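Local coordinates for protein probable cobalt-precorrin-6B C(15)-methyltransferase (decarboxylating) (Methanothermobacter thermautotrophicus, PDB 1L3I) that probably methylates C-15 of cobalt-precorrin-6B with S-adenosyl-L-methionine and then removes the C-12 carboxylate, a step of the anaerobic route to cobalamin, at residues P31-G43 / L51-R63. Sequence-based numbering, arbitrary orientation.
With SAH (S-adenosyl-L-homocysteine), chain G.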
loop_
_atom_site.group_PDB
_atom_site.type_symbol
_atom_site.label_atom_id
_atom_site.label_comp_id
_atom_site.label_asym_id
_atom_site.label_seq_id
_atom_site.Cartn_x
_atom_site.Cartn_y
_atom_site.Cartn_z
ATOM N N PRO A 31 -14.157 -6.090 -22.335
ATOM C CA PRO A 31 -14.019 -6.766 -23.627
ATOM C C PRO A 31 -15.319 -7.352 -24.173
ATOM O O PRO A 31 -16.026 -8.072 -23.470
ATOM C CB PRO A 31 -13.008 -7.879 -23.333
ATOM C CG PRO A 31 -12.268 -7.370 -22.130
ATOM C CD PRO A 31 -13.366 -6.777 -21.303
ATOM N N GLY A 32 -15.606 -7.044 -25.437
ATOM C CA GLY A 32 -16.796 -7.553 -26.092
ATOM C C GLY A 32 -16.377 -8.413 -27.275
ATOM O O GLY A 32 -15.367 -8.129 -27.919
ATOM N N LYS A 33 -17.173 -9.430 -27.588
ATOM C CA LYS A 33 -16.854 -10.322 -28.690
ATOM C C LYS A 33 -16.753 -9.691 -30.070
ATOM O O LYS A 33 -16.239 -10.307 -30.993
ATOM C CB LYS A 33 -17.832 -11.487 -28.709
ATOM C CG LYS A 33 -17.580 -12.507 -27.596
ATOM C CD LYS A 33 -18.545 -13.676 -27.740
ATOM C CE LYS A 33 -18.195 -14.840 -26.808
ATOM N NZ LYS A 33 -18.873 -16.088 -27.284
ATOM N N ASN A 34 -17.237 -8.466 -30.221
ATOM C CA ASN A 34 -17.172 -7.775 -31.510
ATOM C C ASN A 34 -16.197 -6.609 -31.452
ATOM O O ASN A 34 -16.208 -5.740 -32.324
ATOM C CB ASN A 34 -18.549 -7.234 -31.920
ATOM C CG ASN A 34 -19.578 -8.333 -32.096
ATOM O OD1 ASN A 34 -19.236 -9.506 -32.309
ATOM N ND2 ASN A 34 -20.856 -7.964 -31.982
ATOM N N ASP A 35 -15.371 -6.590 -30.410
ATOM C CA ASP A 35 -14.400 -5.524 -30.233
ATOM C C ASP A 35 -13.091 -5.814 -30.924
ATOM O O ASP A 35 -12.677 -6.970 -31.048
ATOM C CB ASP A 35 -14.133 -5.276 -28.747
ATOM C CG ASP A 35 -15.234 -4.484 -28.074
ATOM O OD1 ASP A 35 -15.955 -3.756 -28.790
ATOM O OD2 ASP A 35 -15.372 -4.571 -26.825
ATOM N N VAL A 36 -12.445 -4.744 -31.362
ATOM C CA VAL A 36 -11.150 -4.812 -32.021
ATOM C C VAL A 36 -10.223 -4.131 -31.017
ATOM O O VAL A 36 -10.455 -2.983 -30.643
ATOM C CB VAL A 36 -11.136 -4.024 -33.354
ATOM C CG1 VAL A 36 -9.736 -4.036 -33.963
ATOM C CG2 VAL A 36 -12.141 -4.612 -34.321
ATOM N N ALA A 37 -9.205 -4.836 -30.548
ATOM C CA ALA A 37 -8.316 -4.265 -29.564
ATOM C C ALA A 37 -6.885 -4.212 -30.030
ATOM O O ALA A 37 -6.487 -4.956 -30.919
ATOM C CB ALA A 37 -8.409 -5.072 -28.278
ATOM N N VAL A 38 -6.114 -3.307 -29.435
ATOM C CA VAL A 38 -4.688 -3.195 -29.738
ATOM C C VAL A 38 -3.936 -3.182 -28.413
ATOM O O VAL A 38 -4.348 -2.516 -27.464
ATOM C CB VAL A 38 -4.327 -1.932 -30.582
ATOM C CG1 VAL A 38 -4.645 -0.664 -29.831
ATOM C CG2 VAL A 38 -2.858 -1.952 -30.948
ATOM N N ASP A 39 -2.895 -4.004 -28.326
ATOM C CA ASP A 39 -2.063 -4.075 -27.137
ATOM C C ASP A 39 -0.704 -3.523 -27.528
ATOM O O ASP A 39 0.088 -4.196 -28.188
ATOM C CB ASP A 39 -1.953 -5.524 -26.641
ATOM C CG ASP A 39 -1.133 -5.655 -25.357
ATOM O OD1 ASP A 39 -0.944 -4.656 -24.643
ATOM O OD2 ASP A 39 -0.666 -6.760 -25.059
ATOM N N VAL A 40 -0.462 -2.259 -27.183
ATOM C CA VAL A 40 0.795 -1.596 -27.492
ATOM C C VAL A 40 1.854 -2.022 -26.480
ATOM O O VAL A 40 1.758 -1.685 -25.287
ATOM C CB VAL A 40 0.624 -0.060 -27.481
ATOM C CG1 VAL A 40 1.926 0.633 -27.808
ATOM C CG2 VAL A 40 -0.458 0.357 -28.462
ATOM N N GLY A 41 2.861 -2.760 -26.951
ATOM C CA GLY A 41 3.909 -3.236 -26.071
ATOM C C GLY A 41 3.406 -4.490 -25.404
ATOM O O GLY A 41 3.219 -4.528 -24.200
ATOM N N CYS A 42 3.197 -5.534 -26.191
ATOM C CA CYS A 42 2.675 -6.782 -25.646
ATOM C C CYS A 42 3.582 -7.569 -24.703
ATOM O O CYS A 42 3.088 -8.411 -23.957
ATOM C CB CYS A 42 2.126 -7.687 -26.752
ATOM S SG CYS A 42 3.273 -8.191 -28.015
ATOM N N GLY A 43 4.883 -7.282 -24.723
ATOM C CA GLY A 43 5.836 -7.954 -23.849
ATOM C C GLY A 43 5.734 -9.474 -23.846
ATOM O O GLY A 43 5.873 -10.093 -24.886
ATOM N N LEU A 51 -7.092 -10.645 -23.776
ATOM C CA LEU A 51 -7.897 -9.992 -24.811
ATOM C C LEU A 51 -8.226 -10.984 -25.923
ATOM O O LEU A 51 -9.348 -10.981 -26.449
ATOM C CB LEU A 51 -7.149 -8.806 -25.409
ATOM C CG LEU A 51 -7.048 -7.546 -24.557
ATOM C CD1 LEU A 51 -6.130 -6.565 -25.263
ATOM C CD2 LEU A 51 -8.445 -6.960 -24.336
ATOM N N ALA A 52 -7.257 -11.837 -26.263
ATOM C CA ALA A 52 -7.425 -12.842 -27.311
ATOM C C ALA A 52 -8.692 -13.684 -27.130
ATOM O O ALA A 52 -9.469 -13.877 -28.074
ATOM C CB ALA A 52 -6.194 -13.749 -27.372
ATOM N N GLY A 53 -8.917 -14.156 -25.910
ATOM C CA GLY A 53 -10.090 -14.972 -25.656
ATOM C C GLY A 53 -11.384 -14.222 -25.408
ATOM O O GLY A 53 -12.379 -14.855 -25.080
ATOM N N ARG A 54 -11.402 -12.900 -25.584
ATOM C CA ARG A 54 -12.624 -12.138 -25.320
ATOM C C ARG A 54 -13.104 -11.215 -26.424
ATOM O O ARG A 54 -14.286 -10.834 -26.447
ATOM C CB ARG A 54 -12.493 -11.346 -24.016
ATOM C CG ARG A 54 -12.268 -12.235 -22.819
ATOM C CD ARG A 54 -12.156 -11.459 -21.562
ATOM N NE ARG A 54 -11.618 -12.303 -20.504
ATOM C CZ ARG A 54 -11.411 -11.912 -19.255
ATOM N NH1 ARG A 54 -11.682 -10.668 -18.889
ATOM N NH2 ARG A 54 -10.979 -12.792 -18.360
ATOM N N VAL A 55 -12.209 -10.831 -27.328
ATOM C CA VAL A 55 -12.582 -9.929 -28.407
ATOM C C VAL A 55 -12.497 -10.601 -29.778
ATOM O O VAL A 55 -12.104 -11.769 -29.895
ATOM C CB VAL A 55 -11.758 -8.596 -28.371
ATOM C CG1 VAL A 55 -11.934 -7.907 -27.043
ATOM C CG2 VAL A 55 -10.295 -8.850 -28.639
ATOM N N ARG A 56 -12.872 -9.855 -30.814
ATOM C CA ARG A 56 -12.855 -10.375 -32.182
ATOM C C ARG A 56 -11.445 -10.431 -32.770
ATOM O O ARG A 56 -11.017 -11.479 -33.237
ATOM C CB ARG A 56 -13.793 -9.535 -33.066
ATOM C CG ARG A 56 -13.897 -9.963 -34.541
ATOM C CD ARG A 56 -15.047 -9.257 -35.260
ATOM N NE ARG A 56 -15.218 -7.880 -34.798
ATOM C CZ ARG A 56 -15.604 -6.849 -35.547
ATOM N NH1 ARG A 56 -15.868 -7.011 -36.835
ATOM N NH2 ARG A 56 -15.720 -5.636 -34.999
ATOM N N ARG A 57 -10.721 -9.318 -32.719
ATOM C CA ARG A 57 -9.372 -9.254 -33.257
ATOM C C ARG A 57 -8.476 -8.424 -32.335
ATOM O O ARG A 57 -8.896 -7.374 -31.832
ATOM C CB ARG A 57 -9.408 -8.649 -34.677
ATOM C CG ARG A 57 -8.058 -8.317 -35.317
ATOM C CD ARG A 57 -7.183 -9.542 -35.620
ATOM N NE ARG A 57 -7.713 -10.394 -36.692
ATOM C CZ ARG A 57 -7.226 -11.591 -37.037
ATOM N NH1 ARG A 57 -6.178 -12.112 -36.405
ATOM N NH2 ARG A 57 -7.793 -12.282 -38.012
ATOM N N VAL A 58 -7.264 -8.918 -32.084
ATOM C CA VAL A 58 -6.313 -8.220 -31.237
ATOM C C VAL A 58 -5.070 -7.967 -32.063
ATOM O O VAL A 58 -4.639 -8.836 -32.813
ATOM C CB VAL A 58 -5.878 -9.069 -29.993
ATOM C CG1 VAL A 58 -4.956 -8.260 -29.096
ATOM C CG2 VAL A 58 -7.070 -9.533 -29.197
ATOM N N TYR A 59 -4.534 -6.756 -31.973
ATOM C CA TYR A 59 -3.301 -6.379 -32.658
ATOM C C TYR A 59 -2.250 -6.181 -31.565
ATOM O O TYR A 59 -2.350 -5.245 -30.772
ATOM C CB TYR A 59 -3.504 -5.071 -33.424
ATOM C CG TYR A 59 -4.412 -5.202 -34.606
ATOM C CD1 TYR A 59 -5.784 -4.991 -34.475
ATOM C CD2 TYR A 59 -3.919 -5.602 -35.851
ATOM C CE1 TYR A 59 -6.644 -5.181 -35.551
ATOM C CE2 TYR A 59 -4.766 -5.791 -36.936
ATOM C CZ TYR A 59 -6.125 -5.586 -36.780
ATOM O OH TYR A 59 -6.962 -5.790 -37.845
ATOM N N ALA A 60 -1.277 -7.086 -31.481
ATOM C CA ALA A 60 -0.218 -7.020 -30.471
ATOM C C ALA A 60 1.076 -6.473 -31.080
ATOM O O ALA A 60 1.681 -7.090 -31.944
ATOM C CB ALA A 60 0.014 -8.391 -29.870
ATOM N N ILE A 61 1.516 -5.330 -30.575
ATOM C CA ILE A 61 2.701 -4.660 -31.087
ATOM C C ILE A 61 3.857 -4.668 -30.088
ATOM O O ILE A 61 3.628 -4.569 -28.874
ATOM C CB ILE A 61 2.367 -3.179 -31.361
ATOM C CG1 ILE A 61 1.194 -3.057 -32.322
ATOM C CG2 ILE A 61 3.568 -2.435 -31.875
ATOM C CD1 ILE A 61 0.616 -1.654 -32.392
ATOM N N ASP A 62 5.087 -4.752 -30.603
ATOM C CA ASP A 62 6.289 -4.698 -29.774
ATOM C C ASP A 62 7.567 -4.456 -30.586
ATOM O O ASP A 62 7.742 -5.017 -31.662
ATOM C CB ASP A 62 6.445 -5.958 -28.927
ATOM C CG ASP A 62 7.155 -5.677 -27.612
ATOM O OD1 ASP A 62 8.338 -5.275 -27.650
ATOM O OD2 ASP A 62 6.521 -5.845 -26.548
ATOM N N ARG A 63 8.431 -3.595 -30.055
ATOM C CA ARG A 63 9.725 -3.267 -30.662
ATOM C C ARG A 63 10.609 -4.509 -30.629
ATOM O O ARG A 63 11.361 -4.791 -31.563
ATOM C CB ARG A 63 10.473 -2.229 -29.819
ATOM C CG ARG A 63 9.915 -0.851 -29.742
ATOM C CD ARG A 63 10.784 -0.020 -28.820
ATOM N NE ARG A 63 10.337 1.367 -28.777
ATOM C CZ ARG A 63 11.071 2.384 -28.337
ATOM N NH1 ARG A 63 12.303 2.191 -27.899
ATOM N NH2 ARG A 63 10.559 3.612 -28.325
HETATM N N SAH G . 1.898 -6.152 -20.432
HETATM C CA SAH G . 2.853 -7.167 -20.889
HETATM C CB SAH G . 4.319 -6.727 -20.634
HETATM C CG SAH G . 4.698 -5.416 -21.378
HETATM S SD SAH G . 6.388 -4.837 -21.176
HETATM C C SAH G . 2.554 -8.477 -20.174
HETATM O O SAH G . 1.598 -8.484 -19.378
HETATM O OXT SAH G . 3.258 -9.475 -20.429
HETATM C "C5'" SAH G . 6.403 -3.382 -22.196
HETATM C "C4'" SAH G . 6.680 -3.677 -23.628
HETATM O "O4'" SAH G . 6.680 -2.387 -24.267
HETATM C "C3'" SAH G . 8.103 -4.348 -23.960
HETATM O "O3'" SAH G . 8.118 -5.694 -24.536
HETATM C "C2'" SAH G . 8.707 -3.245 -24.860
HETATM O "O2'" SAH G . 9.680 -3.637 -25.841
HETATM C "C1'" SAH G . 7.458 -2.596 -25.411
HETATM N N9 SAH G . 7.529 -1.254 -25.975
HETATM C C8 SAH G . 7.960 -0.070 -25.327
HETATM N N7 SAH G . 7.878 0.955 -26.119
HETATM C C5 SAH G . 7.388 0.452 -27.345
HETATM C C6 SAH G . 7.084 1.045 -28.584
HETATM N N6 SAH G . 7.240 2.356 -28.799
HETATM N N1 SAH G . 6.608 0.271 -29.599
HETATM C C2 SAH G . 6.457 -1.028 -29.369
HETATM N N3 SAH G . 6.705 -1.699 -28.258
HETATM C C4 SAH G . 7.170 -0.907 -27.270
#
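Asp39 and Ile61 are joined where strands 36-40 and 57-62 run nearly parallel, 14° apart in direction, the Ile61 N to Asp39 O bond being 3.0 Å long and nearly straight (175°). Ala37 and Tyr59 use both their N-H and C=O groups to continue the pairing, the regular pattern of a parallel sheet. With helix 46-52 the strands form the first beta-alpha-beta unit of a Rossmann-like methyltransferase domain.

The buried strand core is the tight part. On one face chi1 of Val38 (63°) sets CG1 between the backbone N and the carbonyl carbon and so turns CG2 anti to the N, where it packs 3.8 Å from Ile61 CD1. Beside it, Val36 CG1 meets the edge of the Tyr59 ring, in its plane, 3.7 Å from CE1. On the other face Ala37 CB touches Leu51 CD1 and Val55 CG2, while Ala60 CB lies against Cys42 SG.

The end at the turn Gly32-Asp35 is looser and faces solvent. Pro31 CB still packs against Arg54 CB, but Lys33, Asn34 and Arg56 are exposed and the Arg57 N to Asp35 O bond is weak (3.5 Å). Arg56, its chain bent at chi3, sends NH2 to Asn34 O at 2.7 Å, above the carbonyl plane rather than on a lone pair.

At the C-terminal ends Ile61 O takes bonds from Gly41 N and Cys42 N, which arrive from opposite faces of its plane and so anchor the start of the glycine-rich loop. Asp62 OD2 accepts from Gly43 N at 2.8 Å and from the ligand's O3' at 2.6 Å, while OD1 takes O2' and also Asn64 N. An alanine in place of Asp62 is likely to leave both ribose hydroxyls and Gly43 N without their shared acceptor group. One carboxylate thus couples loop and ribose; its hold on the hydroxyls is the role commonly played by an acidic residue ending the second strand in this superfamily.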